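Local structure of MstE (6SBF) at residues Val255-Ser258 with Lys259-Asn262; Gln298-Pro301 with Asn302-Val306; Asn322-Pro325 with His326-Tyr329; Ser349-Thr352 with Thr353-Val357. The protein acts as a monodomain class II terpene cyclase that assembles complex isoprenoid scaffolds, probably of the merosterol type, in a helical barrel. The protein carries 1 engineered substitution. All blocks are in the same frame, centred on the assembly; numbering follows the deposited sequence.

Contact 1 (Val255-Ser258 with Lys259-Asn262); sequences VATS and KHPN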
loop_
_atom_site.group_PDB
_atom_site.type_symbol
_atom_site.label_atom_id
_atom_site.label_comp_id
_atom_site.label_asym_id
_atom_site.label_seq_id
_atom_site.Cartn_x
_atom_site.Cartn_y
_atom_site.Cartn_z
ATOM N N VAL A 255 -3.535 -1.105 -16.262
ATOM C CA VAL A 255 -2.135 -0.686 -16.268
ATOM C C VAL A 255 -1.321 -1.895 -16.661
ATOM O O VAL A 255 -1.283 -2.910 -15.945
ATOM C CB VAL A 255 -1.684 -0.138 -14.920
ATOM C CG1 VAL A 255 -0.192 0.196 -14.928
ATOM C CG2 VAL A 255 -2.522 1.084 -14.558
ATOM N N ALA A 256 -0.632 -1.757 -17.798
ATOM C CA ALA A 256 0.301 -2.769 -18.325
ATOM C C ALA A 256 1.660 -2.599 -17.669
ATOM O O ALA A 256 2.169 -1.487 -17.560
ATOM C CB ALA A 256 0.391 -2.657 -19.830
ATOM N N THR A 257 2.272 -3.710 -17.300
ATOM C CA THR A 257 3.630 -3.764 -16.735
ATOM C C THR A 257 4.472 -4.742 -17.573
ATOM O O THR A 257 3.944 -5.588 -18.274
ATOM C CB THR A 257 3.607 -4.071 -15.230
ATOM O OG1 THR A 257 3.280 -5.446 -15.112
ATOM C CG2 THR A 257 2.720 -3.159 -14.422
ATOM N N SER A 258 5.777 -4.684 -17.375
ATOM C CA SER A 258 6.693 -5.674 -17.986
ATOM C C SER A 258 6.268 -7.081 -17.564
ATOM O O SER A 258 6.255 -8.034 -18.394
ATOM C CB SER A 258 8.130 -5.340 -17.584
ATOM O OG SER A 258 8.959 -6.201 -18.272
ATOM N N LYS A 259 5.954 -7.251 -16.295
ATOM C CA LYS A 259 5.617 -8.608 -15.786
ATOM C C LYS A 259 4.210 -9.028 -16.223
ATOM O O LYS A 259 3.949 -10.209 -16.471
ATOM C CB LYS A 259 5.703 -8.593 -14.267
ATOM C CG LYS A 259 5.488 -9.942 -13.575
ATOM C CD LYS A 259 6.484 -10.980 -14.056
ATOM C CE LYS A 259 6.586 -12.188 -13.151
ATOM N NZ LYS A 259 7.373 -13.254 -13.825
ATOM N N HIS A 260 3.297 -8.071 -16.274
ATOM C CA HIS A 260 1.883 -8.322 -16.665
ATOM C C HIS A 260 1.528 -7.409 -17.809
ATOM O O HIS A 260 0.869 -6.376 -17.632
ATOM C CB HIS A 260 0.928 -8.111 -15.483
ATOM C CG HIS A 260 1.108 -9.087 -14.379
ATOM N ND1 HIS A 260 0.510 -10.330 -14.394
ATOM C CD2 HIS A 260 1.796 -9.020 -13.232
ATOM C CE1 HIS A 260 0.813 -10.943 -13.237
ATOM N NE2 HIS A 260 1.651 -10.211 -12.561
ATOM N N PRO A 261 1.962 -7.742 -19.042
ATOM C CA PRO A 261 1.725 -6.843 -20.155
ATOM C C PRO A 261 0.248 -6.728 -20.537
ATOM O O PRO A 261 -0.096 -5.826 -21.256
ATOM C CB PRO A 261 2.587 -7.402 -21.289
ATOM C CG PRO A 261 2.791 -8.794 -20.913
ATOM C CD PRO A 261 2.862 -8.848 -19.404
ATOM N N ASN A 262 -0.604 -7.628 -20.033
ATOM C CA ASN A 262 -2.074 -7.567 -20.260
ATOM C C ASN A 262 -2.754 -7.130 -18.952
ATOM O O ASN A 262 -3.973 -7.284 -18.850
ATOM C CB ASN A 262 -2.658 -8.880 -20.808
ATOM C CG ASN A 262 -2.100 -9.153 -22.199
ATOM O OD1 ASN A 262 -2.364 -8.397 -23.118
ATOM N ND2 ASN A 262 -1.327 -10.193 -22.308
#

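Contact 2 (Gln298-Pro301 with Asn302-Val306); sequences QQRP and NGSWV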
loop_
_atom_site.group_PDB
_atom_site.type_symbol
_atom_site.label_atom_id
_atom_site.label_comp_id
_atom_site.label_asym_id
_atom_site.label_seq_id
_atom_site.Cartn_x
_atom_site.Cartn_y
_atom_site.Cartn_z
ATOM N N GLN A 298 -11.774 -9.571 -14.124
ATOM C CA GLN A 298 -10.574 -10.306 -13.651
ATOM C C GLN A 298 -10.825 -11.052 -12.360
ATOM O O GLN A 298 -9.998 -11.854 -11.984
ATOM C CB GLN A 298 -9.368 -9.381 -13.523
ATOM C CG GLN A 298 -8.933 -8.763 -14.853
ATOM C CD GLN A 298 -8.489 -9.816 -15.852
ATOM O OE1 GLN A 298 -7.675 -10.634 -15.537
ATOM N NE2 GLN A 298 -9.051 -9.813 -17.046
ATOM N N GLN A 299 -11.904 -10.739 -11.633
ATOM C CA GLN A 299 -12.085 -11.377 -10.307
ATOM C C GLN A 299 -12.195 -12.891 -10.493
ATOM O O GLN A 299 -12.876 -13.356 -11.412
ATOM C CB GLN A 299 -13.343 -10.807 -9.664
ATOM C CG GLN A 299 -13.459 -11.179 -8.181
ATOM C CD GLN A 299 -14.615 -10.442 -7.507
ATOM O OE1 GLN A 299 -15.500 -9.926 -8.203
ATOM N NE2 GLN A 299 -14.547 -10.350 -6.181
ATOM N N ARG A 300 -11.569 -13.629 -9.581
ATOM C CA ARG A 300 -11.647 -15.101 -9.546
ATOM C C ARG A 300 -12.946 -15.554 -8.878
ATOM O O ARG A 300 -13.609 -14.834 -8.132
ATOM C CB ARG A 300 -10.416 -15.662 -8.830
ATOM C CG ARG A 300 -9.145 -15.294 -9.600
ATOM C CD ARG A 300 -7.911 -16.078 -9.312
ATOM N NE ARG A 300 -7.501 -15.658 -7.998
ATOM C CZ ARG A 300 -6.280 -15.831 -7.505
ATOM N NH1 ARG A 300 -5.353 -16.445 -8.244
ATOM N NH2 ARG A 300 -6.040 -15.454 -6.270
ATOM N N PRO A 301 -13.363 -16.824 -9.111
ATOM C CA PRO A 301 -14.630 -17.325 -8.586
ATOM C C PRO A 301 -14.740 -17.267 -7.059
ATOM O O PRO A 301 -15.841 -17.112 -6.554
ATOM C CB PRO A 301 -14.651 -18.787 -9.016
ATOM C CG PRO A 301 -13.921 -18.722 -10.320
ATOM C CD PRO A 301 -12.781 -17.754 -10.091
ATOM N N ASN A 302 -13.622 -17.375 -6.352
ATOM C CA ASN A 302 -13.560 -17.348 -4.878
ATOM C C ASN A 302 -13.599 -15.920 -4.317
ATOM O O ASN A 302 -13.545 -15.781 -3.085
ATOM C CB ASN A 302 -12.398 -18.140 -4.303
ATOM C CG ASN A 302 -11.038 -17.527 -4.500
ATOM O OD1 ASN A 302 -10.944 -16.463 -5.123
ATOM N ND2 ASN A 302 -10.039 -18.183 -3.930
ATOM N N GLY A 303 -13.681 -14.904 -5.191
ATOM C CA GLY A 303 -13.780 -13.494 -4.784
ATOM C C GLY A 303 -12.451 -12.771 -4.781
ATOM O O GLY A 303 -12.445 -11.561 -4.611
ATOM N N SER A 304 -11.325 -13.476 -4.902
ATOM C CA SER A 304 -9.984 -12.872 -4.897
ATOM C C SER A 304 -9.617 -12.355 -6.296
ATOM O O SER A 304 -10.282 -12.672 -7.281
ATOM C CB SER A 304 -8.969 -13.864 -4.436
ATOM O OG SER A 304 -8.774 -14.908 -5.400
ATOM N N TRP A 305 -8.569 -11.565 -6.319
ATOM C CA TRP A 305 -7.897 -11.240 -7.588
ATOM C C TRP A 305 -6.508 -11.910 -7.549
ATOM O O TRP A 305 -5.942 -12.101 -6.480
ATOM C CB TRP A 305 -7.754 -9.731 -7.809
ATOM C CG TRP A 305 -8.996 -9.077 -8.287
ATOM C CD1 TRP A 305 -9.344 -8.828 -9.559
ATOM C CD2 TRP A 305 -10.120 -8.651 -7.477
ATOM N NE1 TRP A 305 -10.597 -8.346 -9.651
ATOM C CE2 TRP A 305 -11.083 -8.179 -8.380
ATOM C CE3 TRP A 305 -10.397 -8.579 -6.118
ATOM C CZ2 TRP A 305 -12.325 -7.655 -7.959
ATOM C CZ3 TRP A 305 -11.596 -8.040 -5.681
ATOM C CH2 TRP A 305 -12.533 -7.580 -6.600
ATOM N N VAL A 306 -5.962 -12.202 -8.737
ATOM C CA VAL A 306 -4.586 -12.722 -8.980
ATOM C C VAL A 306 -3.582 -11.853 -8.223
ATOM O O VAL A 306 -3.559 -10.646 -8.430
ATOM C CB VAL A 306 -4.317 -12.846 -10.500
ATOM C CG1 VAL A 306 -2.896 -13.205 -10.813
ATOM C CG2 VAL A 306 -5.253 -13.853 -11.153
HETATM O O HOH W 1 -7.407 -11.363 -11.097
#

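Contact 3 (Asn322-Pro325 with His326-Tyr329); sequences NQFP and HWRY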
loop_
_atom_site.group_PDB
_atom_site.type_symbol
_atom_site.label_atom_id
_atom_site.label_comp_id
_atom_site.label_asym_id
_atom_site.label_seq_id
_atom_site.Cartn_x
_atom_site.Cartn_y
_atom_site.Cartn_z
ATOM N N ASN A 322 15.069 2.056 -8.299
ATOM C CA ASN A 322 14.450 2.275 -9.631
ATOM C C ASN A 322 15.533 2.341 -10.736
ATOM O O ASN A 322 15.147 2.412 -11.883
ATOM C CB ASN A 322 13.619 3.546 -9.566
ATOM C CG ASN A 322 12.484 3.404 -8.553
ATOM O OD1 ASN A 322 11.600 2.617 -8.793
ATOM N ND2 ASN A 322 12.590 4.118 -7.443
ATOM N N GLN A 323 16.800 2.369 -10.318
ATOM C CA GLN A 323 17.965 2.352 -11.236
ATOM C C GLN A 323 18.687 1.003 -11.138
ATOM O O GLN A 323 19.807 0.932 -11.589
ATOM C CB GLN A 323 18.878 3.558 -10.944
ATOM C CG GLN A 323 18.298 4.877 -11.447
ATOM C CD GLN A 323 19.188 6.057 -11.111
ATOM O OE1 GLN A 323 19.433 6.386 -9.947
ATOM N NE2 GLN A 323 19.679 6.713 -12.140
ATOM N N PHE A 324 18.058 -0.028 -10.564
ATOM C CA PHE A 324 18.624 -1.397 -10.484
ATOM C C PHE A 324 17.969 -2.249 -11.554
ATOM O O PHE A 324 16.768 -2.526 -11.525
ATOM C CB PHE A 324 18.330 -1.953 -9.097
ATOM C CG PHE A 324 18.928 -3.303 -8.793
ATOM C CD1 PHE A 324 20.255 -3.433 -8.411
ATOM C CD2 PHE A 324 18.165 -4.442 -8.896
ATOM C CE1 PHE A 324 20.776 -4.681 -8.091
ATOM C CE2 PHE A 324 18.658 -5.681 -8.544
ATOM C CZ PHE A 324 19.982 -5.808 -8.193
ATOM N N PRO A 325 18.740 -2.647 -12.594
ATOM C CA PRO A 325 18.097 -3.294 -13.740
ATOM C C PRO A 325 17.997 -4.800 -13.621
ATOM O O PRO A 325 17.467 -5.400 -14.554
ATOM C CB PRO A 325 18.997 -2.888 -14.904
ATOM C CG PRO A 325 20.368 -2.750 -14.282
ATOM C CD PRO A 325 20.104 -2.172 -12.912
ATOM N N HIS A 326 18.463 -5.312 -12.451
ATOM C CA HIS A 326 18.756 -6.747 -12.292
ATOM C C HIS A 326 17.666 -7.558 -11.614
ATOM O O HIS A 326 17.883 -8.751 -11.310
ATOM C CB HIS A 326 20.095 -6.927 -11.556
ATOM C CG HIS A 326 21.227 -6.126 -12.088
ATOM N ND1 HIS A 326 21.775 -6.331 -13.339
ATOM C CD2 HIS A 326 21.911 -5.108 -11.513
ATOM C CE1 HIS A 326 22.764 -5.473 -13.499
ATOM N NE2 HIS A 326 22.895 -4.702 -12.385
ATOM N N TRP A 327 16.541 -6.986 -11.325
ATOM C CA TRP A 327 15.471 -7.640 -10.552
ATOM C C TRP A 327 15.157 -8.985 -11.169
ATOM O O TRP A 327 14.957 -9.072 -12.398
ATOM C CB TRP A 327 14.174 -6.825 -10.446
ATOM C CG TRP A 327 14.354 -5.490 -9.810
ATOM C CD1 TRP A 327 14.289 -4.248 -10.372
ATOM C CD2 TRP A 327 14.625 -5.281 -8.426
ATOM N NE1 TRP A 327 14.558 -3.302 -9.422
ATOM C CE2 TRP A 327 14.766 -3.900 -8.229
ATOM C CE3 TRP A 327 14.779 -6.151 -7.328
ATOM C CZ2 TRP A 327 15.109 -3.350 -7.015
ATOM C CZ3 TRP A 327 15.166 -5.603 -6.143
ATOM C CH2 TRP A 327 15.290 -4.227 -5.981
ATOM N N ARG A 328 15.004 -9.964 -10.295
ATOM C CA ARG A 328 14.463 -11.275 -10.646
ATOM C C ARG A 328 13.339 -11.619 -9.657
ATOM O O ARG A 328 13.390 -11.142 -8.537
ATOM C CB ARG A 328 15.545 -12.341 -10.518
ATOM C CG ARG A 328 16.689 -12.182 -11.517
ATOM C CD ARG A 328 17.667 -13.326 -11.420
ATOM N NE ARG A 328 18.335 -13.338 -10.123
ATOM C CZ ARG A 328 19.092 -14.348 -9.724
ATOM N NH1 ARG A 328 19.671 -14.338 -8.535
ATOM N NH2 ARG A 328 19.267 -15.364 -10.544
ATOM N N TYR A 329 12.429 -12.459 -10.076
ATOM C CA TYR A 329 11.305 -12.909 -9.233
ATOM C C TYR A 329 11.820 -14.091 -8.414
ATOM O O TYR A 329 12.283 -15.065 -9.003
ATOM C CB TYR A 329 10.064 -13.200 -10.082
ATOM C CG TYR A 329 9.546 -11.904 -10.657
ATOM C CD1 TYR A 329 10.073 -11.393 -11.830
ATOM C CD2 TYR A 329 8.597 -11.167 -9.960
ATOM C CE1 TYR A 329 9.650 -10.165 -12.309
ATOM C CE2 TYR A 329 8.170 -9.935 -10.417
ATOM C CZ TYR A 329 8.708 -9.448 -11.589
ATOM O OH TYR A 329 8.342 -8.224 -12.078
HETATM O O HOH W 2 16.148 -7.774 -14.842
#

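Contact 4 (Ser349-Thr352 with Thr353-Val357); sequences SIFT and TATVV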
loop_
_atom_site.group_PDB
_atom_site.type_symbol
_atom_site.label_atom_id
_atom_site.label_comp_id
_atom_site.label_asym_id
_atom_site.label_seq_id
_atom_site.Cartn_x
_atom_site.Cartn_y
_atom_site.Cartn_z
ATOM N N SER A 349 -2.790 -13.814 -1.995
ATOM C CA SER A 349 -3.651 -12.881 -2.756
ATOM C C SER A 349 -4.442 -11.960 -1.812
ATOM O O SER A 349 -5.357 -11.279 -2.321
ATOM C CB SER A 349 -4.565 -13.581 -3.735
ATOM O OG SER A 349 -3.882 -14.528 -4.559
ATOM N N ILE A 350 -4.105 -11.932 -0.525
ATOM C CA ILE A 350 -4.886 -11.120 0.429
ATOM C C ILE A 350 -4.527 -9.636 0.229
ATOM O O ILE A 350 -5.433 -8.781 0.147
ATOM C CB ILE A 350 -4.585 -11.619 1.839
ATOM C CG1 ILE A 350 -5.267 -12.981 2.057
ATOM C CG2 ILE A 350 -5.033 -10.591 2.883
ATOM C CD1 ILE A 350 -4.815 -13.678 3.357
ATOM N N PHE A 351 -3.241 -9.337 0.074
ATOM C CA PHE A 351 -2.785 -7.941 -0.075
ATOM C C PHE A 351 -3.397 -7.383 -1.361
ATOM O O PHE A 351 -3.945 -6.245 -1.349
ATOM C CB PHE A 351 -1.259 -7.909 -0.059
ATOM C CG PHE A 351 -0.648 -6.578 0.315
ATOM C CD1 PHE A 351 -0.405 -5.589 -0.630
ATOM C CD2 PHE A 351 -0.373 -6.306 1.642
ATOM C CE1 PHE A 351 0.227 -4.426 -0.228
ATOM C CE2 PHE A 351 0.239 -5.143 2.035
ATOM C CZ PHE A 351 0.576 -4.202 1.085
ATOM N N THR A 352 -3.315 -8.094 -2.480
ATOM C CA THR A 352 -3.890 -7.625 -3.751
ATOM C C THR A 352 -5.404 -7.466 -3.626
ATOM O O THR A 352 -5.936 -6.457 -4.062
ATOM C CB THR A 352 -3.496 -8.572 -4.909
ATOM O OG1 THR A 352 -2.074 -8.608 -5.101
ATOM C CG2 THR A 352 -4.116 -8.113 -6.210
ATOM N N THR A 353 -6.068 -8.493 -3.137
ATOM C CA THR A 353 -7.537 -8.449 -3.079
ATOM C C THR A 353 -8.026 -7.265 -2.227
ATOM O O THR A 353 -8.984 -6.611 -2.628
ATOM C CB THR A 353 -8.049 -9.801 -2.563
ATOM O OG1 THR A 353 -7.717 -10.814 -3.529
ATOM C CG2 THR A 353 -9.557 -9.803 -2.442
ATOM N N ALA A 354 -7.390 -7.037 -1.099
ATOM C CA ALA A 354 -7.802 -5.897 -0.263
ATOM C C ALA A 354 -7.632 -4.585 -1.020
ATOM O O ALA A 354 -8.458 -3.679 -0.880
ATOM C CB ALA A 354 -7.018 -5.926 1.022
ATOM N N THR A 355 -6.531 -4.465 -1.753
ATOM C CA THR A 355 -6.288 -3.250 -2.533
ATOM C C THR A 355 -7.389 -3.056 -3.558
ATOM O O THR A 355 -7.921 -1.915 -3.725
ATOM C CB THR A 355 -4.922 -3.351 -3.206
ATOM O OG1 THR A 355 -3.863 -3.657 -2.293
ATOM C CG2 THR A 355 -4.589 -2.052 -3.894
ATOM N N VAL A 356 -7.689 -4.081 -4.323
ATOM C CA VAL A 356 -8.696 -4.000 -5.378
ATOM C C VAL A 356 -10.044 -3.633 -4.763
ATOM O O VAL A 356 -10.742 -2.720 -5.286
ATOM C CB VAL A 356 -8.787 -5.259 -6.249
ATOM C CG1 VAL A 356 -9.940 -5.155 -7.222
ATOM C CG2 VAL A 356 -7.430 -5.549 -6.919
ATOM N N VAL A 357 -10.458 -4.333 -3.718
ATOM C CA VAL A 357 -11.832 -4.083 -3.205
ATOM C C VAL A 357 -11.893 -2.633 -2.690
ATOM O O VAL A 357 -12.908 -1.940 -2.922
ATOM C CB VAL A 357 -12.257 -5.172 -2.214
ATOM C CG1 VAL A 357 -11.533 -4.975 -0.970
ATOM C CG2 VAL A 357 -13.758 -5.134 -2.078
#

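Contact 1 (Val255-Ser258 with Lys259-Asn262)
Lys259 opens the return of a tight chain reversal whose outgoing limb is Val255-Ser258, and its CB lies 4.1 Å from Thr257 OG1. The rest of this side chain leaves the turn: CG stands anti to the backbone N (chi1 -176°), and the chain, bent at chi2 and extended beyond, carries NZ to a salt bridge with Glu332 while passing Tyr329 in a cation-pi contact. Both hydrogen bonds across the turn run through the backbone of His260. Its N donates to Thr257 OG1 over 2.9 Å in a somewhat bent bond, and its carbonyl O accepts from Thr257 N at 3.0 Å in an almost perfectly straight one (177°), although the donor sits well above the carbonyl plane. Thr257 is thus gripped at both its backbone amide and its hydroxyl by one residue. The hydroxyl is directed inward because OG1 stands between the backbone N and the carbonyl carbon (chi1 74°). It also lies against the imidazole edge, near the ring plane, with His260 CB 3.6 Å from OG1, while NE2 at the far end of the ring bonds to Tyr310 OH. Pro261 has no N-H to offer, yet it closes on Thr257 through carbon: its CA approaches Thr257 O at 3.2 Å as a CA-H...O contact. Its own carbonyl O meets Ala256 CB at 3.5 Å. The result is a chain reversal closed by Thr257 and His260 in both directions, within the loop between helices 235-248 and 265-275 of the alpha6-alpha6 barrel fold.

Contact 2 (Gln298-Pro301 with Asn302-Val306)
Ser304 OG sits where three polar atoms of two side chains converge. Arg300 reaches it side-on with two nitrogens, NE at 3.0 Å and NH2 at 2.9 Å, the oxygen lying close to the guanidinium plane, while the hydroxyl donates its own proton to Asn302 OD1 at 2.7 Å, on a lone pair in the carbonyl plane. Asn302 OD1 also accepts from Ser304 N, an Asx turn that overlaps the end of the type I beta turn from Arg300 to Gly303. Val306 CA covers one guanidinium face, and NH2 has a further partner in Ser349 OG. Gly303 closes the turn with positive phi (97°), where a side chain would jam against the preceding carbonyl. On the other flank, Gln299 lies extended over the indole of Trp305, amide and ring planes only 10° apart, with Gln299 CA 3.8 Å from the centroid of the five-membered ring. Its NE2 donates to Gly303 O at 2.9 Å, nearly straight, and OE1 bonds to Ser27 OG of helix 18-37. Trp305 NE1 donates to Leu295 O near the end of helix 282-298. Gln299, Gly303 and Trp305 fit the QW motif of the squalene-hopene cyclase family; with both amide ends and the indole N-H engaged, the stack is fixed in rotation as well as position.

Contact 3 (Asn322-Pro325 with His326-Tyr329)
Phe324, His326 and Trp327 form an aromatic cluster in the loop entering strand 328-329, arranged as two successive edge-to-face pairs with the phenyl ring in the middle. His326 turns an edge toward the phenyl face, the planes 83° apart and the centroids separated by 5.0 Å; its CD2 stands over the rim of that face, 3.6 Å from Phe324 CE1, and its CB lies over the same ring. The phenyl in turn directs its own edge at the indole, with planes at 60°: Phe324 CD2 sits over the middle of the bicyclic system, 3.5 Å from Trp327 CE2. Phe324 can serve both neighbours because CG lies opposite its backbone N (chi1 -175°), which puts the ring on the carbonyl side of the residue, a face toward His326 and an edge toward Trp327. Pro325 completes the arrangement by laying CG over the centre of the imidazole, 3.7 Å from the His326 ring centroid, a CH-pi contact. Trp327 also packs on Ile343 of strand 342-344 and on Pro314, so replacing it with alanine would probably open a gap beside that strand and leave the phenyl edge without its aromatic face. Along the backbone, one water donates to both Pro325 O, at 2.7 Å, and Trp327 O, at 3.0 Å.

Contact 4 (Ser349-Thr352 with Thr353-Val357)
Thr353 and Ser349 meet through one doubly used carbonyl: Ser349 O accepts from Thr353 N at 3.0 Å and from Thr353 OG1 at 2.7 Å. The hydroxyl reaches back because OG1 lies beside its own backbone N (chi1 -65°), and it is used a second time as acceptor for Trp305 N. A valine in place of Thr353 would probably leave the backbone N-H of Trp305 without its mate and Ser349 O with the main-chain bond alone. Ser349 OG hydrogen-bonds to Ser307 OG and Arg300 NH2. Two residues further on the scheme recurs: Phe351 O takes Thr355 N at 3.2 Å and Thr355 OG1 at 2.8 Å, the two donors arriving from opposite faces of the carbonyl plane, and Thr355 OG1 also bonds to Tyr64 OH. Ala354 N to Ile350 O, at 2.9 Å, lies between them, and Val356 N to Thr352 O, at 3.0 Å, comes next. Val356 CG2 lies 3.3 Å from the same Thr352 O. The buried Thr352 hydroxyl bonds to Asp346 OD2 and Ser308 N, while Asp47 OD2 takes the backbone N-H groups of Ile350 and Phe351. These are the first two turns of helix 350-363, carrying threonines whose hydroxyls bond back to carbonyls four residues earlier, inside the alpha6-alpha6 barrel.

Overall arrangement
Contact 4 alone is wholly buried, contact 2 is partly so, and contacts 1 and 3 lie at the surface. Contacts 2 and 4, with centres about 10 Å apart, join directly: the loop after helix 282-298 is pinned to the start of helix 350-363 by side-chain and backbone polar bonds. Contacts 1 and 3 meet through Lys259 and Tyr329, by packing and a cation-pi contact, whereas contacts 2 and 3 stay separate, about 12 Å apart at their nearest atoms. Chemistry follows place. Buried threonine hydroxyls find carbonyl partners in the helix, a charged guanidinium and an amide-indole stack secure the loop, a hydroxyl and two amides shape the outer turn, and the strand entrance relies on rings.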